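Local coordinates for purine nucleosidase, (IunH-1) (Sulfolobus solfataricus, PDB 3T8J), which belongs to the nucleosidase family of open alpha/beta proteins and holds a sodium ion beside the carboxyl ends of its central parallel strands, at residues D13-L18 and V215-H220; Y19-N24 and I240-A245; Y193-E198 and H234-A239. All coordinates share one frame; numbering follows the deposited sequence.

Contact 1 of 3, residues D13-L18 and V215-H220; sequences DDVLSL and VSMYLH. With NA (sodium ion), chain B.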
ATOM      1  N   ASP A  13      11.284 -29.896 -13.358  1.00 24.76           N
ATOM      2  CA  ASP A  13      11.033 -30.488 -12.046  1.00 24.88           C
ATOM      3  C   ASP A  13       9.568 -30.910 -11.904  1.00 23.82           C
ATOM      4  O   ASP A  13       9.253 -31.762 -11.044  1.00 24.36           O
ATOM      5  CB  ASP A  13      11.450 -29.541 -10.905  1.00 24.75           C
ATOM      6  CG  ASP A  13      12.226 -30.249  -9.795  1.00 27.05           C
ATOM      7  OD1 ASP A  13      13.067 -31.134 -10.083  1.00 29.12           O
ATOM      8  OD2 ASP A  13      12.039 -29.901  -8.618  1.00 26.64           O
ATOM      9  N   ASP A  14       8.668 -30.357 -12.726  1.00 22.72           N
ATOM     10  CA  ASP A  14       7.261 -30.827 -12.777  1.00 21.66           C
ATOM     11  C   ASP A  14       7.212 -32.213 -13.419  1.00 22.04           C
ATOM     12  O   ASP A  14       6.510 -33.099 -12.963  1.00 22.03           O
ATOM     13  CB  ASP A  14       6.354 -29.872 -13.589  1.00 21.39           C
ATOM     14  CG  ASP A  14       6.371 -28.445 -13.088  1.00 24.13           C
ATOM     15  OD1 ASP A  14       5.435 -28.086 -12.323  1.00 25.20           O
ATOM     16  OD2 ASP A  14       7.309 -27.669 -13.450  1.00 23.61           O
ATOM     17  N   VAL A  15       7.913 -32.368 -14.554  1.00 22.75           N
ATOM     18  CA  VAL A  15       8.023 -33.676 -15.206  1.00 23.83           C
ATOM     19  C   VAL A  15       8.593 -34.720 -14.249  1.00 24.55           C
ATOM     20  O   VAL A  15       8.019 -35.823 -14.089  1.00 24.81           O
ATOM     21  CB  VAL A  15       8.870 -33.611 -16.496  1.00 24.93           C
ATOM     22  CG1 VAL A  15       9.094 -35.058 -17.079  1.00 26.10           C
ATOM     23  CG2 VAL A  15       8.159 -32.710 -17.512  1.00 26.12           C
ATOM     24  N   LEU A  16       9.683 -34.388 -13.560  1.00 25.43           N
ATOM     25  CA  LEU A  16      10.263 -35.359 -12.629  1.00 26.41           C
ATOM     26  C   LEU A  16       9.336 -35.686 -11.445  1.00 25.98           C
ATOM     27  O   LEU A  16       9.299 -36.820 -10.991  1.00 26.64           O
ATOM     28  CB  LEU A  16      11.629 -34.894 -12.129  1.00 28.65           C
ATOM     29  CG  LEU A  16      12.541 -36.019 -11.650  1.00 30.79           C
ATOM     30  CD1 LEU A  16      13.120 -36.791 -12.847  1.00 33.45           C
ATOM     31  CD2 LEU A  16      13.673 -35.486 -10.779  1.00 31.81           C
ATOM     32  N   SER A  17       8.584 -34.696 -10.987  1.00 24.00           N
ATOM     33  CA  SER A  17       7.613 -34.914  -9.891  1.00 23.35           C
ATOM     34  C   SER A  17       6.471 -35.873 -10.329  1.00 23.45           C
ATOM     35  O   SER A  17       6.077 -36.785  -9.564  1.00 23.97           O
ATOM     36  CB  SER A  17       7.038 -33.571  -9.433  1.00 22.64           C
ATOM     37  OG  SER A  17       8.036 -32.785  -8.793  1.00 23.32           O
ATOM     38  N   LEU A  18       5.925 -35.654 -11.523  1.00 23.07           N
ATOM     39  CA  LEU A  18       4.927 -36.557 -12.095  1.00 23.20           C
ATOM     40  C   LEU A  18       5.497 -37.976 -12.102  1.00 24.14           C
ATOM     41  O   LEU A  18       4.838 -38.946 -11.682  1.00 24.06           O
ATOM     42  CB  LEU A  18       4.562 -36.107 -13.514  1.00 23.47           C
ATOM     43  CG  LEU A  18       3.675 -37.063 -14.308  1.00 23.51           C
ATOM     44  CD1 LEU A  18       2.289 -37.233 -13.704  1.00 25.94           C
ATOM     45  CD2 LEU A  18       3.572 -36.576 -15.756  1.00 25.32           C
ATOM     46  N   VAL A 215      19.549 -35.793 -17.430  1.00 36.66           N
ATOM     47  CA  VAL A 215      20.690 -34.946 -17.805  1.00 38.08           C
ATOM     48  C   VAL A 215      20.247 -33.937 -18.867  1.00 38.36           C
ATOM     49  O   VAL A 215      20.532 -32.735 -18.738  1.00 37.95           O
ATOM     50  CB  VAL A 215      21.896 -35.788 -18.260  1.00 42.61           C
ATOM     51  CG1 VAL A 215      23.008 -34.898 -18.863  1.00 44.69           C
ATOM     52  CG2 VAL A 215      22.415 -36.616 -17.090  1.00 43.62           C
ATOM     53  N   SER A 216      19.525 -34.405 -19.884  1.00 39.12           N
ATOM     54  CA  SER A 216      19.037 -33.522 -20.959  1.00 41.18           C
ATOM     55  C   SER A 216      18.120 -32.404 -20.445  1.00 37.58           C
ATOM     56  O   SER A 216      18.219 -31.243 -20.884  1.00 37.51           O
ATOM     57  CB  SER A 216      18.310 -34.351 -22.012  1.00 44.53           C
ATOM     58  OG  SER A 216      17.735 -33.542 -23.030  1.00 49.39           O
ATOM     59  N   MET A 217      17.236 -32.761 -19.515  1.00 34.78           N
ATOM     60  CA  MET A 217      16.231 -31.816 -19.009  1.00 32.45           C
ATOM     61  C   MET A 217      16.779 -30.790 -18.040  1.00 30.10           C
ATOM     62  O   MET A 217      16.189 -29.724 -17.916  1.00 28.84           O
ATOM     63  CB  MET A 217      15.062 -32.557 -18.323  1.00 31.32           C
ATOM     64  CG  MET A 217      14.165 -33.365 -19.261  1.00 33.47           C
ATOM     65  SD  MET A 217      12.576 -33.887 -18.516  1.00 34.78           S
ATOM     66  CE  MET A 217      13.170 -34.789 -17.083  1.00 34.92           C
ATOM     67  N   TYR A 218      17.878 -31.126 -17.353  1.00 29.78           N
ATOM     68  CA  TYR A 218      18.418 -30.310 -16.246  1.00 28.81           C
ATOM     69  C   TYR A 218      19.662 -29.499 -16.595  1.00 29.87           C
ATOM     70  O   TYR A 218      20.028 -28.596 -15.851  1.00 29.90           O
ATOM     71  CB  TYR A 218      18.689 -31.175 -14.984  1.00 28.16           C
ATOM     72  CG  TYR A 218      17.417 -31.482 -14.211  1.00 26.35           C
ATOM     73  CD1 TYR A 218      16.600 -32.543 -14.590  1.00 27.52           C
ATOM     74  CD2 TYR A 218      17.004 -30.693 -13.130  1.00 25.83           C
ATOM     75  CE1 TYR A 218      15.418 -32.822 -13.930  1.00 26.31           C
ATOM     76  CE2 TYR A 218      15.820 -30.975 -12.459  1.00 24.86           C
ATOM     77  CZ  TYR A 218      15.025 -32.037 -12.869  1.00 25.36           C
ATOM     78  OH  TYR A 218      13.834 -32.356 -12.218  1.00 25.30           O
ATOM     79  N   LEU A 219      20.295 -29.767 -17.730  1.00 32.15           N
ATOM     80  CA  LEU A 219      21.542 -29.077 -18.047  0.50 34.10           C
ATOM     81  C   LEU A 219      21.407 -27.554 -18.042  1.00 32.98           C
ATOM     82  O   LEU A 219      22.236 -26.864 -17.442  1.00 33.54           O
ATOM     83  CB  LEU A 219      22.107 -29.534 -19.388  0.50 38.01           C
ATOM     84  CG  LEU A 219      23.494 -28.962 -19.706  0.50 42.18           C
ATOM     85  CD1 LEU A 219      24.462 -29.149 -18.528  0.50 42.06           C
ATOM     86  CD2 LEU A 219      24.028 -29.608 -20.948  0.50 46.80           C
ATOM     87  N   HIS A 220      20.401 -27.022 -18.736  1.00 32.30           N
ATOM     88  CA  HIS A 220      20.227 -25.553 -18.828  1.00 31.43           C
ATOM     89  C   HIS A 220      19.943 -24.960 -17.450  1.00 29.55           C
ATOM     90  O   HIS A 220      20.548 -23.967 -17.073  1.00 30.35           O
ATOM     91  CB  HIS A 220      19.102 -25.189 -19.830  1.00 31.44           C
ATOM     92  CG  HIS A 220      18.834 -23.715 -19.950  1.00 31.97           C
ATOM     93  ND1 HIS A 220      19.097 -22.992 -21.093  1.00 35.50           N
ATOM     94  CD2 HIS A 220      18.301 -22.833 -19.066  1.00 31.30           C
ATOM     95  CE1 HIS A 220      18.771 -21.722 -20.901  1.00 35.59           C
ATOM     96  NE2 HIS A 220      18.277 -21.605 -19.676  1.00 32.91           N
TER
HETATM   97 NA    NA B 401       5.435 -26.192 -11.026  1.00 24.44          NA
HETATM   98  O   HOH W   1       7.746 -25.892 -11.361  1.00 21.68           O

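Contact 2 of 3, residues Y19-N24 and I240-A245; sequences YLLLKN and ITTAIA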
ATOM      1  N   TYR A  19       6.727 -38.112 -12.599  1.00 24.83           N
ATOM      2  CA  TYR A  19       7.358 -39.431 -12.692  1.00 27.02           C
ATOM      3  C   TYR A  19       7.600 -40.064 -11.311  1.00 27.71           C
ATOM      4  O   TYR A  19       7.455 -41.276 -11.161  1.00 29.10           O
ATOM      5  CB  TYR A  19       8.634 -39.378 -13.520  1.00 27.63           C
ATOM      6  CG  TYR A  19       8.448 -39.139 -15.004  1.00 28.41           C
ATOM      7  CD1 TYR A  19       7.190 -39.130 -15.614  1.00 26.72           C
ATOM      8  CD2 TYR A  19       9.543 -38.964 -15.820  1.00 30.60           C
ATOM      9  CE1 TYR A  19       7.046 -38.941 -16.993  1.00 27.78           C
ATOM     10  CE2 TYR A  19       9.404 -38.772 -17.200  1.00 31.69           C
ATOM     11  CZ  TYR A  19       8.162 -38.771 -17.781  1.00 29.08           C
ATOM     12  OH  TYR A  19       8.048 -38.582 -19.148  1.00 30.44           O
ATOM     13  N   LEU A  20       7.962 -39.266 -10.303  1.00 26.36           N
ATOM     14  CA  LEU A  20       8.172 -39.785  -8.951  0.50 27.88           C
ATOM     15  C   LEU A  20       6.874 -40.417  -8.448  1.00 27.56           C
ATOM     16  O   LEU A  20       6.895 -41.505  -7.869  1.00 29.00           O
ATOM     17  CB  LEU A  20       8.665 -38.674  -8.006  0.50 27.83           C
ATOM     18  CG  LEU A  20       9.347 -39.028  -6.678  0.50 29.32           C
ATOM     19  CD1 LEU A  20      10.549 -39.946  -6.866  0.50 32.21           C
ATOM     20  CD2 LEU A  20       9.761 -37.758  -5.915  0.50 29.77           C
ATOM     21  N   LEU A  21       5.745 -39.737  -8.678  1.00 26.11           N
ATOM     22  CA  LEU A  21       4.456 -40.292  -8.236  1.00 26.01           C
ATOM     23  C   LEU A  21       4.175 -41.604  -8.986  1.00 26.35           C
ATOM     24  O   LEU A  21       3.835 -42.628  -8.381  1.00 29.20           O
ATOM     25  CB  LEU A  21       3.288 -39.304  -8.443  1.00 25.01           C
ATOM     26  CG  LEU A  21       3.260 -38.021  -7.615  1.00 24.61           C
ATOM     27  CD1 LEU A  21       2.125 -37.111  -8.127  1.00 24.99           C
ATOM     28  CD2 LEU A  21       3.086 -38.324  -6.120  1.00 27.16           C
ATOM     29  N   LEU A  22       4.301 -41.590 -10.310  1.00 26.22           N
ATOM     30  CA  LEU A  22       3.974 -42.771 -11.137  1.00 27.36           C
ATOM     31  C   LEU A  22       4.894 -43.971 -10.924  1.00 29.87           C
ATOM     32  O   LEU A  22       4.419 -45.137 -10.847  1.00 31.45           O
ATOM     33  CB  LEU A  22       3.952 -42.396 -12.620  1.00 27.16           C
ATOM     34  CG  LEU A  22       2.886 -41.403 -13.063  1.00 26.91           C
ATOM     35  CD1 LEU A  22       3.020 -41.132 -14.569  1.00 28.23           C
ATOM     36  CD2 LEU A  22       1.482 -41.873 -12.758  1.00 27.41           C
ATOM     37  N   LYS A  23       6.196 -43.716 -10.826  1.00 30.53           N
ATOM     38  CA  LYS A  23       7.196 -44.743 -10.574  1.00 33.18           C
ATOM     39  C   LYS A  23       6.838 -45.503  -9.318  1.00 33.94           C
ATOM     40  O   LYS A  23       7.002 -46.727  -9.264  1.00 36.10           O
ATOM     41  CB  LYS A  23       8.566 -44.093 -10.356  1.00 34.13           C
ATOM     42  CG  LYS A  23       9.634 -45.036  -9.789  1.00 39.82           C
ATOM     43  CD  LYS A  23      10.106 -45.947 -10.852  1.00 42.82           C
ATOM     44  CE  LYS A  23      11.136 -47.000 -10.358  1.00 46.00           C
ATOM     45  NZ  LYS A  23      10.798 -47.671  -9.067  1.00 48.67           N
ATOM     46  N   ASN A  24       6.352 -44.754  -8.328  1.00 33.62           N
ATOM     47  CA  ASN A  24       6.039 -45.278  -6.997  1.00 34.45           C
ATOM     48  C   ASN A  24       4.578 -45.735  -6.754  1.00 33.90           C
ATOM     49  O   ASN A  24       4.157 -45.903  -5.611  1.00 35.39           O
ATOM     50  CB  ASN A  24       6.504 -44.287  -5.940  1.00 34.67           C
ATOM     51  CG  ASN A  24       8.034 -44.240  -5.831  1.00 36.63           C
ATOM     52  OD1 ASN A  24       8.663 -45.182  -5.318  1.00 39.29           O
ATOM     53  ND2 ASN A  24       8.642 -43.171  -6.356  1.00 34.73           N
ATOM     54  N   ILE A 240      11.538 -32.430  -4.278  1.00 23.89           N
ATOM     55  CA  ILE A 240      11.590 -32.550  -2.819  1.00 24.40           C
ATOM     56  C   ILE A 240      10.187 -32.511  -2.208  1.00 24.02           C
ATOM     57  O   ILE A 240       9.864 -33.326  -1.319  1.00 24.44           O
ATOM     58  CB  ILE A 240      12.516 -31.487  -2.189  1.00 24.38           C
ATOM     59  CG1 ILE A 240      13.978 -31.818  -2.468  1.00 26.90           C
ATOM     60  CG2 ILE A 240      12.300 -31.416  -0.657  1.00 25.63           C
ATOM     61  CD1 ILE A 240      14.979 -30.674  -2.108  1.00 27.41           C
ATOM     62  N   THR A 241       9.348 -31.581  -2.678  1.00 21.81           N
ATOM     63  CA  THR A 241       7.975 -31.485  -2.193  1.00 21.92           C
ATOM     64  C   THR A 241       7.252 -32.815  -2.422  1.00 22.39           C
ATOM     65  O   THR A 241       6.579 -33.336  -1.539  1.00 23.25           O
ATOM     66  CB  THR A 241       7.215 -30.345  -2.890  1.00 19.68           C
ATOM     67  OG1 THR A 241       7.925 -29.108  -2.668  1.00 21.53           O
ATOM     68  CG2 THR A 241       5.763 -30.231  -2.373  1.00 21.29           C
ATOM     69  N   THR A 242       7.404 -33.348  -3.624  1.00 22.84           N
ATOM     70  CA  THR A 242       6.780 -34.610  -4.021  1.00 22.87           C
ATOM     71  C   THR A 242       7.295 -35.794  -3.191  1.00 24.62           C
ATOM     72  O   THR A 242       6.528 -36.662  -2.763  1.00 25.83           O
ATOM     73  CB  THR A 242       7.009 -34.869  -5.533  1.00 22.37           C
ATOM     74  OG1 THR A 242       6.549 -33.735  -6.292  1.00 21.90           O
ATOM     75  CG2 THR A 242       6.263 -36.110  -6.011  1.00 22.68           C
ATOM     76  N   ALA A 243       8.605 -35.827  -2.973  1.00 25.14           N
ATOM     77  CA  ALA A 243       9.228 -36.898  -2.184  1.00 26.01           C
ATOM     78  C   ALA A 243       8.681 -36.893  -0.760  1.00 27.12           C
ATOM     79  O   ALA A 243       8.419 -37.956  -0.203  1.00 27.98           O
ATOM     80  CB  ALA A 243      10.773 -36.781  -2.197  1.00 26.93           C
ATOM     81  N   ILE A 244       8.518 -35.707  -0.178  1.00 26.13           N
ATOM     82  CA  ILE A 244       7.953 -35.586   1.178  1.00 26.88           C
ATOM     83  C   ILE A 244       6.476 -36.016   1.160  1.00 27.04           C
ATOM     84  O   ILE A 244       5.990 -36.680   2.098  1.00 28.49           O
ATOM     85  CB  ILE A 244       8.111 -34.147   1.714  1.00 26.34           C
ATOM     86  CG1 ILE A 244       9.575 -33.840   2.006  1.00 27.62           C
ATOM     87  CG2 ILE A 244       7.256 -33.917   2.966  1.00 26.75           C
ATOM     88  CD1 ILE A 244       9.825 -32.346   2.176  1.00 25.86           C
ATOM     89  N   ALA A 245       5.735 -35.661   0.101  1.00 25.23           N
ATOM     90  CA  ALA A 245       4.329 -36.115   0.008  1.00 25.79           C
ATOM     91  C   ALA A 245       4.237 -37.641   0.006  1.00 27.28           C
ATOM     92  O   ALA A 245       3.399 -38.236   0.690  1.00 28.38           O
ATOM     93  CB  ALA A 245       3.642 -35.522  -1.222  1.00 24.63           C
TER

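Contact 3 of 3, residues Y193-E198 and H234-A239; sequences YPVTDE and HPHPDA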
ATOM      1  N   TYR A 193      19.918 -28.008  -0.264  1.00 31.81           N
ATOM      2  CA  TYR A 193      20.066 -29.410  -0.651  1.00 32.49           C
ATOM      3  C   TYR A 193      20.217 -29.578  -2.166  1.00 32.19           C
ATOM      4  O   TYR A 193      19.477 -30.356  -2.774  1.00 32.91           O
ATOM      5  CB  TYR A 193      18.857 -30.204  -0.147  1.00 32.17           C
ATOM      6  CG  TYR A 193      18.584 -30.007   1.328  1.00 33.06           C
ATOM      7  CD1 TYR A 193      19.340 -30.682   2.297  1.00 36.27           C
ATOM      8  CD2 TYR A 193      17.594 -29.141   1.768  1.00 31.70           C
ATOM      9  CE1 TYR A 193      19.099 -30.506   3.662  1.00 34.46           C
ATOM     10  CE2 TYR A 193      17.349 -28.957   3.149  1.00 32.06           C
ATOM     11  CZ  TYR A 193      18.115 -29.635   4.076  1.00 34.48           C
ATOM     12  OH  TYR A 193      17.878 -29.477   5.430  1.00 35.56           O
ATOM     13  N   PRO A 194      21.180 -28.857  -2.784  1.00 32.81           N
ATOM     14  CA  PRO A 194      21.377 -29.007  -4.225  1.00 32.99           C
ATOM     15  C   PRO A 194      21.991 -30.346  -4.600  1.00 34.38           C
ATOM     16  O   PRO A 194      22.641 -30.986  -3.768  1.00 35.63           O
ATOM     17  CB  PRO A 194      22.361 -27.896  -4.553  1.00 33.35           C
ATOM     18  CG  PRO A 194      23.202 -27.799  -3.325  1.00 35.06           C
ATOM     19  CD  PRO A 194      22.206 -27.998  -2.179  1.00 34.23           C
ATOM     20  N   VAL A 195      21.805 -30.723  -5.860  1.00 34.07           N
ATOM     21  CA  VAL A 195      22.520 -31.826  -6.477  1.00 35.80           C
ATOM     22  C   VAL A 195      23.964 -31.378  -6.787  1.00 37.74           C
ATOM     23  O   VAL A 195      24.197 -30.524  -7.657  1.00 38.07           O
ATOM     24  CB  VAL A 195      21.817 -32.280  -7.765  1.00 34.81           C
ATOM     25  CG1 VAL A 195      22.639 -33.399  -8.467  1.00 36.66           C
ATOM     26  CG2 VAL A 195      20.356 -32.718  -7.451  1.00 34.66           C
ATOM     27  N   THR A 196      24.909 -31.963  -6.061  1.00 38.58           N
ATOM     28  CA  THR A 196      26.325 -31.574  -6.109  1.00 42.38           C
ATOM     29  C   THR A 196      27.006 -32.086  -7.372  1.00 43.56           C
ATOM     30  O   THR A 196      26.472 -32.945  -8.071  1.00 42.27           O
ATOM     31  CB  THR A 196      27.103 -32.150  -4.905  1.00 46.76           C
ATOM     32  OG1 THR A 196      27.101 -33.576  -4.968  1.00 49.70           O
ATOM     33  CG2 THR A 196      26.503 -31.686  -3.576  1.00 48.96           C
ATOM     34  N   ASP A 197      28.200 -31.564  -7.656  1.00 47.03           N
ATOM     35  CA  ASP A 197      28.956 -32.046  -8.813  1.00 50.36           C
ATOM     36  C   ASP A 197      29.192 -33.559  -8.739  1.00 53.18           C
ATOM     37  O   ASP A 197      29.102 -34.235  -9.758  1.00 54.04           O
ATOM     38  CB  ASP A 197      30.291 -31.299  -8.972  1.00 54.19           C
ATOM     39  CG  ASP A 197      30.126 -29.872  -9.545  1.00 55.39           C
ATOM     40  OD1 ASP A 197      29.097 -29.565 -10.197  1.00 55.14           O
ATOM     41  OD2 ASP A 197      31.064 -29.055  -9.360  1.00 61.35           O
ATOM     42  N   GLU A 198      29.488 -34.081  -7.543  1.00 55.71           N
ATOM     43  CA  GLU A 198      29.677 -35.530  -7.329  1.00 59.49           C
ATOM     44  C   GLU A 198      28.436 -36.327  -7.734  1.00 55.66           C
ATOM     45  O   GLU A 198      28.514 -37.341  -8.442  1.00 57.08           O
ATOM     46  CB  GLU A 198      30.032 -35.817  -5.854  1.00 63.32           C
ATOM     47  CG  GLU A 198      30.063 -37.319  -5.437  1.00 70.58           C
ATOM     48  CD  GLU A 198      28.808 -37.766  -4.640  1.00 73.54           C
ATOM     49  OE1 GLU A 198      28.583 -37.199  -3.539  1.00 77.38           O
ATOM     50  OE2 GLU A 198      28.065 -38.689  -5.092  1.00 73.21           O
ATOM     51  N   HIS A 234      22.262 -27.714  -8.810  1.00 29.94           N
ATOM     52  CA  HIS A 234      20.899 -27.312  -9.123  1.00 27.33           C
ATOM     53  C   HIS A 234      19.971 -27.797  -8.017  1.00 25.78           C
ATOM     54  O   HIS A 234      20.254 -28.796  -7.344  1.00 27.17           O
ATOM     55  CB  HIS A 234      20.421 -27.788 -10.498  1.00 27.06           C
ATOM     56  CG  HIS A 234      20.229 -29.265 -10.622  1.00 28.52           C
ATOM     57  ND1 HIS A 234      21.190 -30.102 -11.147  1.00 31.15           N
ATOM     58  CD2 HIS A 234      19.159 -30.044 -10.349  1.00 29.48           C
ATOM     59  CE1 HIS A 234      20.724 -31.341 -11.166  1.00 31.77           C
ATOM     60  NE2 HIS A 234      19.498 -31.333 -10.677  1.00 30.51           N
ATOM     61  N   PRO A 235      18.874 -27.071  -7.820  1.00 27.82           N
ATOM     62  CA  PRO A 235      17.922 -27.472  -6.791  1.00 27.07           C
ATOM     63  C   PRO A 235      16.782 -28.337  -7.340  1.00 26.10           C
ATOM     64  O   PRO A 235      16.582 -28.413  -8.553  1.00 26.07           O
ATOM     65  CB  PRO A 235      17.392 -26.134  -6.313  1.00 25.84           C
ATOM     66  CG  PRO A 235      17.332 -25.312  -7.549  1.00 25.63           C
ATOM     67  CD  PRO A 235      18.534 -25.740  -8.370  1.00 27.66           C
ATOM     68  N   HIS A 236      16.027 -28.957  -6.423  1.00 25.01           N
ATOM     69  CA  HIS A 236      14.869 -29.804  -6.744  1.00 24.59           C
ATOM     70  C   HIS A 236      13.647 -29.338  -5.925  1.00 23.69           C
ATOM     71  O   HIS A 236      13.145 -30.069  -5.062  1.00 24.77           O
ATOM     72  CB  HIS A 236      15.190 -31.271  -6.418  1.00 26.62           C
ATOM     73  CG  HIS A 236      15.819 -32.041  -7.544  1.00 27.24           C
ATOM     74  ND1 HIS A 236      15.232 -32.165  -8.787  1.00 28.47           N
ATOM     75  CD2 HIS A 236      16.941 -32.809  -7.583  1.00 29.73           C
ATOM     76  CE1 HIS A 236      15.981 -32.941  -9.553  1.00 31.19           C
ATOM     77  NE2 HIS A 236      17.026 -33.344  -8.849  1.00 30.89           N
ATOM     78  N   PRO A 237      13.160 -28.114  -6.186  1.00 22.01           N
ATOM     79  CA  PRO A 237      12.062 -27.601  -5.369  1.00 21.66           C
ATOM     80  C   PRO A 237      10.823 -28.494  -5.399  1.00 21.72           C
ATOM     81  O   PRO A 237      10.242 -28.824  -4.338  1.00 21.90           O
ATOM     82  CB  PRO A 237      11.782 -26.208  -5.971  1.00 20.88           C
ATOM     83  CG  PRO A 237      12.323 -26.270  -7.358  1.00 21.71           C
ATOM     84  CD  PRO A 237      13.523 -27.196  -7.279  1.00 23.00           C
ATOM     85  N   ASP A 238      10.380 -28.871  -6.591  1.00 21.38           N
ATOM     86  CA  ASP A 238       9.160 -29.676  -6.742  1.00 21.49           C
ATOM     87  C   ASP A 238       9.385 -31.146  -6.403  1.00 22.41           C
ATOM     88  O   ASP A 238       8.536 -31.774  -5.768  1.00 22.39           O
ATOM     89  CB  ASP A 238       8.619 -29.515  -8.169  1.00 21.74           C
ATOM     90  CG  ASP A 238       8.448 -28.067  -8.552  1.00 24.12           C
ATOM     91  OD1 ASP A 238       8.121 -27.227  -7.676  1.00 23.21           O
ATOM     92  OD2 ASP A 238       8.660 -27.723  -9.740  1.00 29.75           O
ATOM     93  N   ALA A 239      10.534 -31.690  -6.787  1.00 22.31           N
ATOM     94  CA  ALA A 239      10.802 -33.092  -6.522  1.00 23.97           C
ATOM     95  C   ALA A 239      10.971 -33.379  -5.026  1.00 24.42           C
ATOM     96  O   ALA A 239      10.564 -34.438  -4.552  1.00 25.64           O
ATOM     97  CB  ALA A 239      12.035 -33.568  -7.339  1.00 25.65           C
TER
HETATM   98  O   HOH W   2      17.352 -28.786  -3.838  1.00 17.52           O

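Contact 1 of 3, residues D13-L18 and V215-H220
Tyr218 has CG anti to its carbonyl carbon (chi1 -78°), which sends the phenol across to Asp13; Met217 CG, anti to its carbonyl carbon (chi1 -69°), and an extended chi2 carry SD to Val15, while the bend at chi3 brings CE round beside it. Tyr218 OH donates to Asp13 OD1 at 2.6 Å; OD1 sits at the ring edge, in plane, and receives the proton on its anti lone pair, although the carboxylate is turned 84° from the ring. Leu16 presses on the same hydroxyl with CB, 3.4 Å from Tyr218 OH, and with CD2. Val15 CG1 meets Met217 SD at 3.9 Å, the two side chains slanting across each other. The two helices run roughly antiparallel, their axes 11.0 Å apart, and long side chains span the gap. Helix 12-23 opens here with the aspartate-rich motif that follows the first strand in nucleoside hydrolases. Buried Asp13 has further partners in His236 ND1, which shares OD1, and Ala239 N, bonded to OD2. Asp14 turns away from Tyr218 and binds sodium through OD1 at 2.3 Å, with Asp9, Ile121, Ser122 and a water completing the site. Ser17 bonds Asp13 O through both its N and its OG.

Contact 2 of 3, residues Y19-N24 and I240-A245
Leu20 meets a flat group of the other helix, the peptide joining Thr242 to Ala243: its CD2 stands over one face of that peptide, almost directly above Ala243 N at 3.7 Å. No ring takes part; the other flat group, the amide of Asn24, turns back on its own helix. Its ND2 gives a proton, close to the amide plane, to Leu20 O at 2.8 Å (161° at the hydrogen), where the last backbone bonds of the helix are weak. No hydrogen bond joins 19-24 to 240-245; leucine carbons meet methyl groups and the peptide. Thr242 has CG2 anti to its backbone N (chi1 -54° for OG1), which points the methyl at the leucines: CG2 lies 3.9 Å from Leu20 CD2 and the same from Leu21 CD2, the latter side chain crossing it at about a right angle. Leu20 has two deposited conformers; its contacts hold for the one described. The segments run nearly alongside each other, 28° apart with axes at 10.0 Å, as neighbouring helices on one face of an alpha/beta sheet do; helix 12-23 is the connection of the beta-alpha-beta unit formed by strands 3-8 and 27-33. On the sheet side, Leu21 and Thr242 both touch Leu119 of strand 116-120. The same chi1 takes Thr242 OG1 to Asp238 O in its own helix, with a weak bond to Ser17 OG besides. Phe300 of helix 297-308 also touches Ala243, whose CB lies 4.0 Å from Leu20 CD2.

Contact 3 of 3, residues Y193-E198 and H234-A239
Val195 is gripped on the tight side by two histidines and a backbone bond. Its N donates to His234 O at 2.9 Å, almost straight (161°), and its CB lies over one face of the His234 ring, 3.9 Å from the centroid, a CH-pi contact displaced toward the rim. His234 CG stands between its backbone N and carbonyl carbon (chi1 69°), which folds the ring back beside the valine, both side chains pointing the same way. The CG2 branch of Val195 goes further in: it meets His236 CD2 at 3.4 Å, obliquely to that ring, and lies 3.6 Å from His234 NE2. The rings are also held from outside, since Tyr214 OH bonds both NE2 atoms and Arg222 takes His234 ND1. Toward Tyr193 the contact is looser. There a water bridges the segments, giving a proton to Tyr193 O at 2.8 Å and accepting one from His236 N at 2.9 Å, while the phenol of Tyr193 leads away and Pro194, partly exposed, offers CA and CB to His234 O. Two extended loops lie against each other just before they turn into helices 197-204 and 237-246, with Thr196 and His236 at the N-cap positions; Thr196 caps with its side chain, and His236 bonds Asp13 at the start of helix 12-23, the aspartate-rich segment whose Asp14 binds the sodium, though the His236 side chain is about 12 Å from the ion.

From the N terminus, helix 12-23 supplies the first partner of two contacts in succession: its opening turns wait for helix 209-227 (contact 1, 196 residues between), its later turns for helix 237-246 (contact 2, 215 between). Because the partners arrive in the same order, these loops cross. Contact 3 closes a short loop of 35 mostly helical residues, which lies inside that of contact 2 and crosses that of contact 1, because 215-220 falls within it and 13-18 does not. Asp13 joins contacts 1 and 3, and a weak bond from Ser17 to Thr242 joins contacts 1 and 2. Contacts 1 and 2 tie helices 209-227 and 237-246 to helix 12-23; contact 3 joins the loops leading into helices 197-204 and 237-246.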